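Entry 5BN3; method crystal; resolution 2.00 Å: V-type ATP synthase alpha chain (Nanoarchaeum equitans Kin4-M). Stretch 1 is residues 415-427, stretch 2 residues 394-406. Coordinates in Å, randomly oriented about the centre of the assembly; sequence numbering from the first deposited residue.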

ATOM      1  N   PRO A 415      33.556   1.313  -2.758  1.00 33.60           N
ATOM      2  CA  PRO A 415      32.297   0.691  -2.320  1.00 38.44           C
ATOM      3  C   PRO A 415      31.219   1.723  -2.012  1.00 39.02           C
ATOM      4  O   PRO A 415      31.503   2.745  -1.386  1.00 39.98           O
ATOM      5  CB  PRO A 415      32.695  -0.027  -1.025  1.00 35.46           C
ATOM      6  CG  PRO A 415      34.171  -0.251  -1.154  1.00 40.16           C
ATOM      7  CD  PRO A 415      34.678   0.960  -1.871  1.00 35.33           C
ATOM      8  N   ALA A 416      29.996   1.455  -2.455  1.00 33.57           N
ATOM      9  CA  ALA A 416      28.891   2.390  -2.261  1.00 35.58           C
ATOM     10  C   ALA A 416      28.300   2.323  -0.854  1.00 35.25           C
ATOM     11  O   ALA A 416      27.081   2.305  -0.690  1.00 36.68           O
ATOM     12  CB  ALA A 416      27.813   2.149  -3.300  1.00 32.54           C
ATOM     13  N   ILE A 417      29.166   2.307   0.156  1.00 33.58           N
ATOM     14  CA  ILE A 417      28.725   2.247   1.547  1.00 31.87           C
ATOM     15  C   ILE A 417      28.121   3.578   2.000  1.00 44.29           C
ATOM     16  O   ILE A 417      28.780   4.618   1.940  1.00 34.08           O
ATOM     17  CB  ILE A 417      29.897   1.888   2.486  1.00 33.49           C
ATOM     18  CG1 ILE A 417      30.394   0.463   2.213  1.00 38.05           C
ATOM     19  CG2 ILE A 417      29.481   2.025   3.940  1.00 33.26           C
ATOM     20  CD1 ILE A 417      29.446  -0.624   2.698  1.00 40.03           C
ATOM     21  N   ASN A 418      26.867   3.541   2.446  1.00 31.40           N
ATOM     22  CA  ASN A 418      26.224   4.702   3.056  1.00 40.20           C
ATOM     23  C   ASN A 418      26.798   4.927   4.453  1.00 39.49           C
ATOM     24  O   ASN A 418      26.437   4.226   5.399  1.00 37.39           O
ATOM     25  CB  ASN A 418      24.704   4.485   3.118  1.00 43.19           C
ATOM     26  CG  ASN A 418      23.942   5.717   3.584  1.00 35.96           C
ATOM     27  OD1 ASN A 418      24.360   6.420   4.506  1.00 40.07           O
ATOM     28  ND2 ASN A 418      22.805   5.978   2.949  1.00 41.18           N
ATOM     29  N   TYR A 419      27.683   5.913   4.578  1.00 32.21           N
ATOM     30  CA  TYR A 419      28.408   6.158   5.824  1.00 32.79           C
ATOM     31  C   TYR A 419      27.584   6.862   6.902  1.00 36.80           C
ATOM     32  O   TYR A 419      28.086   7.130   7.995  1.00 45.24           O
ATOM     33  CB  TYR A 419      29.693   6.945   5.542  1.00 40.52           C
ATOM     34  CG  TYR A 419      29.515   8.093   4.573  1.00 37.57           C
ATOM     35  CD1 TYR A 419      28.948   9.290   4.983  1.00 44.58           C
ATOM     36  CD2 TYR A 419      29.931   7.981   3.255  1.00 33.85           C
ATOM     37  CE1 TYR A 419      28.790  10.338   4.106  1.00 43.34           C
ATOM     38  CE2 TYR A 419      29.776   9.025   2.370  1.00 39.63           C
ATOM     39  CZ  TYR A 419      29.206  10.201   2.804  1.00 37.75           C
ATOM     40  OH  TYR A 419      29.044  11.251   1.933  1.00 49.11           O
ATOM     41  N   LEU A 420      26.324   7.159   6.598  1.00 43.72           N
ATOM     42  CA  LEU A 420      25.429   7.769   7.577  1.00 37.67           C
ATOM     43  C   LEU A 420      24.460   6.741   8.150  1.00 44.30           C
ATOM     44  O   LEU A 420      24.047   6.836   9.306  1.00 52.64           O
ATOM     45  CB  LEU A 420      24.649   8.924   6.944  1.00 42.11           C
ATOM     46  CG  LEU A 420      25.475  10.114   6.451  1.00 50.99           C
ATOM     47  CD1 LEU A 420      24.576  11.243   5.979  1.00 54.31           C
ATOM     48  CD2 LEU A 420      26.399  10.599   7.546  1.00 51.10           C
ATOM     49  N   ILE A 421      24.115   5.756   7.328  1.00 35.86           N
ATOM     50  CA  ILE A 421      23.140   4.731   7.688  1.00 44.12           C
ATOM     51  C   ILE A 421      23.815   3.457   8.215  1.00 31.10           C
ATOM     52  O   ILE A 421      23.304   2.797   9.124  1.00 36.43           O
ATOM     53  CB  ILE A 421      22.240   4.414   6.472  1.00 45.01           C
ATOM     54  CG1 ILE A 421      21.316   5.602   6.178  1.00 49.18           C
ATOM     55  CG2 ILE A 421      21.431   3.156   6.699  1.00 58.14           C
ATOM     56  CD1 ILE A 421      20.432   5.988   7.345  1.00 61.12           C
ATOM     57  N   SER A 422      24.973   3.122   7.653  1.00 32.95           N
ATOM     58  CA  SER A 422      25.727   1.952   8.104  1.00 31.99           C
ATOM     59  C   SER A 422      26.166   2.100   9.559  1.00 44.24           C
ATOM     60  O   SER A 422      26.277   3.214  10.073  1.00 41.35           O
ATOM     61  CB  SER A 422      26.949   1.719   7.212  1.00 33.53           C
ATOM     62  OG  SER A 422      26.559   1.468   5.874  1.00 32.50           O
ATOM     63  N   TYR A 423      26.405   0.967  10.218  1.00 28.44           N
ATOM     64  CA  TYR A 423      26.842   0.956  11.608  1.00 32.14           C
ATOM     65  C   TYR A 423      27.586  -0.324  11.955  1.00 36.54           C
ATOM     66  O   TYR A 423      27.454  -1.336  11.266  1.00 34.02           O
ATOM     67  CB  TYR A 423      25.646   1.126  12.561  1.00 36.10           C
ATOM     68  CG  TYR A 423      24.615   0.015  12.505  1.00 32.71           C
ATOM     69  CD1 TYR A 423      24.835  -1.205  13.135  1.00 30.63           C
ATOM     70  CD2 TYR A 423      23.413   0.200  11.848  1.00 32.14           C
ATOM     71  CE1 TYR A 423      23.898  -2.210  13.088  1.00 33.62           C
ATOM     72  CE2 TYR A 423      22.464  -0.798  11.804  1.00 33.44           C
ATOM     73  CZ  TYR A 423      22.716  -2.000  12.423  1.00 30.70           C
ATOM     74  OH  TYR A 423      21.781  -3.004  12.384  1.00 34.15           O
ATOM     75  N   THR A 424      28.366  -0.269  13.029  1.00 30.04           N
ATOM     76  CA  THR A 424      28.881  -1.474  13.666  1.00 35.08           C
ATOM     77  C   THR A 424      28.583  -1.400  15.155  1.00 44.66           C
ATOM     78  O   THR A 424      28.677  -0.330  15.759  1.00 38.88           O
ATOM     79  CB  THR A 424      30.395  -1.681  13.419  1.00 36.99           C
ATOM     80  OG1 THR A 424      30.836  -2.862  14.103  1.00 32.66           O
ATOM     81  CG2 THR A 424      31.203  -0.481  13.911  1.00 37.05           C
ATOM     82  N   LYS A 425      28.189  -2.526  15.739  1.00 32.28           N
ATOM     83  CA  LYS A 425      27.925  -2.581  17.171  1.00 41.65           C
ATOM     84  C   LYS A 425      29.126  -3.165  17.903  1.00 38.99           C
ATOM     85  O   LYS A 425      29.056  -3.447  19.097  1.00 38.33           O
ATOM     86  CB  LYS A 425      26.675  -3.423  17.457  1.00 42.33           C
ATOM     87  CG  LYS A 425      25.385  -2.877  16.863  1.00 43.13           C
ATOM     88  CD  LYS A 425      24.202  -3.781  17.194  1.00 55.79           C
ATOM     89  CE  LYS A 425      23.983  -3.897  18.696  1.00 74.19           C
ATOM     90  NZ  LYS A 425      23.552  -2.610  19.314  1.00 63.32           N
ATOM     91  N   GLN A 426      30.229  -3.337  17.181  1.00 38.97           N
ATOM     92  CA  GLN A 426      31.391  -4.032  17.723  1.00 42.10           C
ATOM     93  C   GLN A 426      32.655  -3.177  17.789  1.00 38.71           C
ATOM     94  O   GLN A 426      33.746  -3.699  17.986  1.00 36.98           O
ATOM     95  CB  GLN A 426      31.642  -5.326  16.933  1.00 37.00           C
ATOM     96  CG  GLN A 426      30.497  -6.332  17.054  1.00 43.68           C
ATOM     97  CD  GLN A 426      30.694  -7.586  16.222  1.00 53.15           C
ATOM     98  OE1 GLN A 426      31.727  -7.767  15.576  1.00 36.79           O
ATOM     99  NE2 GLN A 426      29.695  -8.463  16.234  1.00 39.19           N
ATOM    100  N   TRP A 427      32.508  -1.864  17.641  1.00 38.75           N
ATOM    101  CA  TRP A 427      33.660  -0.972  17.746  1.00 48.14           C
ATOM    102  C   TRP A 427      34.316  -1.029  19.125  1.00 46.84           C
ATOM    103  O   TRP A 427      35.533  -0.892  19.241  1.00 45.08           O
ATOM    104  CB  TRP A 427      33.274   0.472  17.417  1.00 52.37           C
ATOM    105  CG  TRP A 427      34.396   1.446  17.649  1.00 58.84           C
ATOM    106  CD1 TRP A 427      34.478   2.392  18.631  1.00 56.07           C
ATOM    107  CD2 TRP A 427      35.609   1.551  16.891  1.00 49.59           C
ATOM    108  NE1 TRP A 427      35.661   3.087  18.521  1.00 53.60           N
ATOM    109  CE2 TRP A 427      36.373   2.588  17.463  1.00 48.46           C
ATOM    110  CE3 TRP A 427      36.119   0.872  15.782  1.00 43.20           C
ATOM    111  CZ2 TRP A 427      37.621   2.959  16.960  1.00 46.41           C
ATOM    112  CZ3 TRP A 427      37.353   1.241  15.285  1.00 51.03           C
ATOM    113  CH2 TRP A 427      38.092   2.273  15.873  1.00 49.87           C
TER
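Stretch 2 (394-406) TLRLVGALWALDS

Two extended segments of one chain can be held together at intervals, with side chains taking over where the backbone ladder lapses, and residues 394-406 of this ATP synthase alpha chain illustrate the principle. Stretch 2 leaves a helix at Thr-394 and Leu-395, turns, and then runs antiparallel to stretch 1, so that Gly-399 lies near Lys-425 and Leu-404 near Ile-417; together the two bury 769 Å².

Backbone hydrogen bonds fasten both ends of this pairing. At one end, Lys-425 N donates to Gly-399 O (2.8 Å), and Tyr-423 and Leu-401 bond reciprocally, Leu-401 N to Tyr-423 O at 2.9 Å and Tyr-423 N to Leu-401 O at 3.1 Å. Thr-424 and Ala-400 form the adjacent non-hydrogen-bonded pair, their CA atoms 4.2 Å apart. At the other end, Asn-418 N reaches Ala-403 O (2.8 Å) and Asp-405 N reaches Ala-416 O (2.7 Å), bracketing the single bridge between Ile-417 and Leu-404.

Between these ends stretch 1 makes a turn, and polar side chains maintain the connection. Ser-422 OG accepts from Ala-403 N (2.9 Å) while donating to Asn-418 O (2.8 Å), thereby tying the turn to its partner. Asn-418 works in both directions: its OD1 receives the amides of Leu-420 and Ile-421, and its ND2 donates to Asp-405 OD1 (3.3 Å). Asp-405 also caps the helix that follows.

Apolar packing completes the fit. Leu-401 CB lies over one face of the Tyr-423 ring, 3.7 Å from its centroid, in a CH-pi contact. Ile-417 CD1 approaches Leu-404 CD2 (3.7 Å) and Trp-402 CB (3.9 Å). Gly-399 makes room for Gln-426: an ideal CB on the glycine would stand 2.2 Å from Gln-426 NE2, a clash.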

ATOM      1  N   THR A 394      17.327  -9.650   9.522  1.00 31.69           N
ATOM      2  CA  THR A 394      18.775  -9.817   9.566  1.00 33.77           C
ATOM      3  C   THR A 394      19.447  -8.779  10.470  1.00 28.55           C
ATOM      4  O   THR A 394      20.397  -9.092  11.186  1.00 28.25           O
ATOM      5  CB  THR A 394      19.381  -9.753   8.144  1.00 30.93           C
ATOM      6  OG1 THR A 394      18.790 -10.771   7.324  1.00 36.57           O
ATOM      7  CG2 THR A 394      20.880  -9.959   8.185  1.00 32.28           C
ATOM      8  N   LEU A 395      18.935  -7.551  10.455  1.00 30.38           N
ATOM      9  CA  LEU A 395      19.511  -6.476  11.264  1.00 31.13           C
ATOM     10  C   LEU A 395      19.382  -6.722  12.766  1.00 40.57           C
ATOM     11  O   LEU A 395      20.128  -6.150  13.561  1.00 38.58           O
ATOM     12  CB  LEU A 395      18.889  -5.126  10.891  1.00 32.22           C
ATOM     13  CG  LEU A 395      19.240  -4.617   9.492  1.00 37.65           C
ATOM     14  CD1 LEU A 395      18.792  -3.174   9.305  1.00 36.96           C
ATOM     15  CD2 LEU A 395      20.727  -4.757   9.246  1.00 35.58           C
ATOM     16  N   ARG A 396      18.442  -7.575  13.160  1.00 27.55           N
ATOM     17  CA  ARG A 396      18.288  -7.900  14.575  1.00 28.52           C
ATOM     18  C   ARG A 396      19.092  -9.141  14.961  1.00 31.84           C
ATOM     19  O   ARG A 396      19.032  -9.600  16.102  1.00 34.52           O
ATOM     20  CB  ARG A 396      16.807  -8.055  14.938  1.00 36.63           C
ATOM     21  CG  ARG A 396      15.991  -6.794  14.677  1.00 39.34           C
ATOM     22  CD  ARG A 396      14.766  -6.713  15.572  1.00 49.26           C
ATOM     23  NE  ARG A 396      13.923  -7.900  15.464  1.00 42.22           N
ATOM     24  CZ  ARG A 396      13.021  -8.092  14.506  1.00 45.30           C
ATOM     25  NH1 ARG A 396      12.843  -7.176  13.566  1.00 40.56           N
ATOM     26  NH2 ARG A 396      12.296  -9.202  14.491  1.00 46.10           N
ATOM     27  N   LEU A 397      19.868  -9.656  14.010  1.00 30.68           N
ATOM     28  CA  LEU A 397      20.683 -10.846  14.246  1.00 31.54           C
ATOM     29  C   LEU A 397      22.188 -10.590  14.112  1.00 33.47           C
ATOM     30  O   LEU A 397      22.994 -11.259  14.762  1.00 40.52           O
ATOM     31  CB  LEU A 397      20.267 -11.977  13.298  1.00 35.27           C
ATOM     32  CG  LEU A 397      18.854 -12.545  13.450  1.00 37.44           C
ATOM     33  CD1 LEU A 397      18.528 -13.507  12.312  1.00 34.48           C
ATOM     34  CD2 LEU A 397      18.697 -13.243  14.790  1.00 33.57           C
ATOM     35  N   VAL A 398      22.566  -9.621  13.281  1.00 32.34           N
ATOM     36  CA  VAL A 398      23.984  -9.395  12.976  1.00 30.55           C
ATOM     37  C   VAL A 398      24.604  -8.250  13.779  1.00 36.63           C
ATOM     38  O   VAL A 398      23.895  -7.489  14.438  1.00 33.17           O
ATOM     39  CB  VAL A 398      24.218  -9.162  11.466  1.00 27.37           C
ATOM     40  CG1 VAL A 398      23.725 -10.357  10.669  1.00 33.22           C
ATOM     41  CG2 VAL A 398      23.513  -7.890  11.002  1.00 28.44           C
ATOM     42  N   GLY A 399      25.928  -8.135  13.715  1.00 30.80           N
ATOM     43  CA  GLY A 399      26.652  -7.160  14.516  1.00 36.72           C
ATOM     44  C   GLY A 399      26.973  -5.863  13.792  1.00 38.45           C
ATOM     45  O   GLY A 399      27.444  -4.906  14.412  1.00 36.16           O
ATOM     46  N   ALA A 400      26.726  -5.826  12.485  1.00 31.05           N
ATOM     47  CA  ALA A 400      26.947  -4.610  11.704  1.00 33.55           C
ATOM     48  C   ALA A 400      26.084  -4.535  10.457  1.00 39.26           C
ATOM     49  O   ALA A 400      25.720  -5.561   9.875  1.00 30.52           O
ATOM     50  CB  ALA A 400      28.410  -4.477  11.319  1.00 28.21           C
ATOM     51  N   LEU A 401      25.776  -3.307  10.052  1.00 30.10           N
ATOM     52  CA  LEU A 401      25.103  -3.050   8.785  1.00 30.16           C
ATOM     53  C   LEU A 401      26.069  -2.370   7.824  1.00 40.47           C
ATOM     54  O   LEU A 401      26.515  -1.249   8.073  1.00 31.18           O
ATOM     55  CB  LEU A 401      23.877  -2.154   8.999  1.00 26.79           C
ATOM     56  CG  LEU A 401      23.228  -1.528   7.759  1.00 27.95           C
ATOM     57  CD1 LEU A 401      22.785  -2.611   6.800  1.00 29.31           C
ATOM     58  CD2 LEU A 401      22.050  -0.635   8.133  1.00 26.83           C
ATOM     59  N   TRP A 402      26.401  -3.052   6.735  1.00 28.68           N
ATOM     60  CA  TRP A 402      27.194  -2.447   5.670  1.00 31.26           C
ATOM     61  C   TRP A 402      26.262  -2.118   4.507  1.00 31.84           C
ATOM     62  O   TRP A 402      26.173  -2.864   3.532  1.00 32.69           O
ATOM     63  CB  TRP A 402      28.323  -3.389   5.240  1.00 26.56           C
ATOM     64  CG  TRP A 402      29.354  -3.607   6.323  1.00 28.91           C
ATOM     65  CD1 TRP A 402      29.590  -2.799   7.399  1.00 31.60           C
ATOM     66  CD2 TRP A 402      30.274  -4.709   6.440  1.00 31.38           C
ATOM     67  NE1 TRP A 402      30.602  -3.323   8.171  1.00 29.28           N
ATOM     68  CE2 TRP A 402      31.036  -4.488   7.607  1.00 30.86           C
ATOM     69  CE3 TRP A 402      30.524  -5.848   5.672  1.00 33.26           C
ATOM     70  CZ2 TRP A 402      32.037  -5.377   8.023  1.00 34.16           C
ATOM     71  CZ3 TRP A 402      31.519  -6.726   6.086  1.00 28.94           C
ATOM     72  CH2 TRP A 402      32.262  -6.483   7.252  1.00 28.48           C
ATOM     73  N   ALA A 403      25.562  -0.992   4.624  1.00 29.33           N
ATOM     74  CA  ALA A 403      24.498  -0.638   3.682  1.00 30.92           C
ATOM     75  C   ALA A 403      25.020  -0.036   2.386  1.00 35.03           C
ATOM     76  O   ALA A 403      25.775   0.939   2.401  1.00 31.86           O
ATOM     77  CB  ALA A 403      23.515   0.315   4.333  1.00 32.00           C
ATOM     78  N   LEU A 404      24.590  -0.599   1.261  1.00 26.33           N
ATOM     79  CA  LEU A 404      24.996  -0.080  -0.038  1.00 29.90           C
ATOM     80  C   LEU A 404      23.958   0.905  -0.575  1.00 35.67           C
ATOM     81  O   LEU A 404      22.755   0.725  -0.377  1.00 36.98           O
ATOM     82  CB  LEU A 404      25.248  -1.223  -1.023  1.00 29.86           C
ATOM     83  CG  LEU A 404      26.394  -2.145  -0.603  1.00 36.11           C
ATOM     84  CD1 LEU A 404      26.604  -3.262  -1.608  1.00 36.05           C
ATOM     85  CD2 LEU A 404      27.675  -1.347  -0.435  1.00 34.21           C
ATOM     86  N   ASP A 405      24.431   1.947  -1.249  1.00 33.82           N
ATOM     87  CA  ASP A 405      23.578   3.083  -1.584  1.00 36.16           C
ATOM     88  C   ASP A 405      23.482   3.345  -3.088  1.00 33.62           C
ATOM     89  O   ASP A 405      24.500   3.466  -3.773  1.00 33.84           O
ATOM     90  CB  ASP A 405      24.094   4.325  -0.852  1.00 41.49           C
ATOM     91  CG  ASP A 405      23.151   5.495  -0.956  1.00 58.72           C
ATOM     92  OD1 ASP A 405      22.143   5.520  -0.218  1.00 76.76           O
ATOM     93  OD2 ASP A 405      23.426   6.400  -1.766  1.00 72.15           O
ATOM     94  N   SER A 406      22.250   3.431  -3.589  1.00 35.78           N
ATOM     95  CA  SER A 406      21.987   3.685  -5.004  1.00 45.61           C
ATOM     96  C   SER A 406      22.667   4.947  -5.511  1.00 36.98           C
ATOM     97  O   SER A 406      23.233   4.958  -6.603  1.00 35.35           O
ATOM     98  CB  SER A 406      20.483   3.812  -5.249  1.00 47.88           C
ATOM     99  OG  SER A 406      19.812   2.597  -4.990  1.00 71.77           O
TER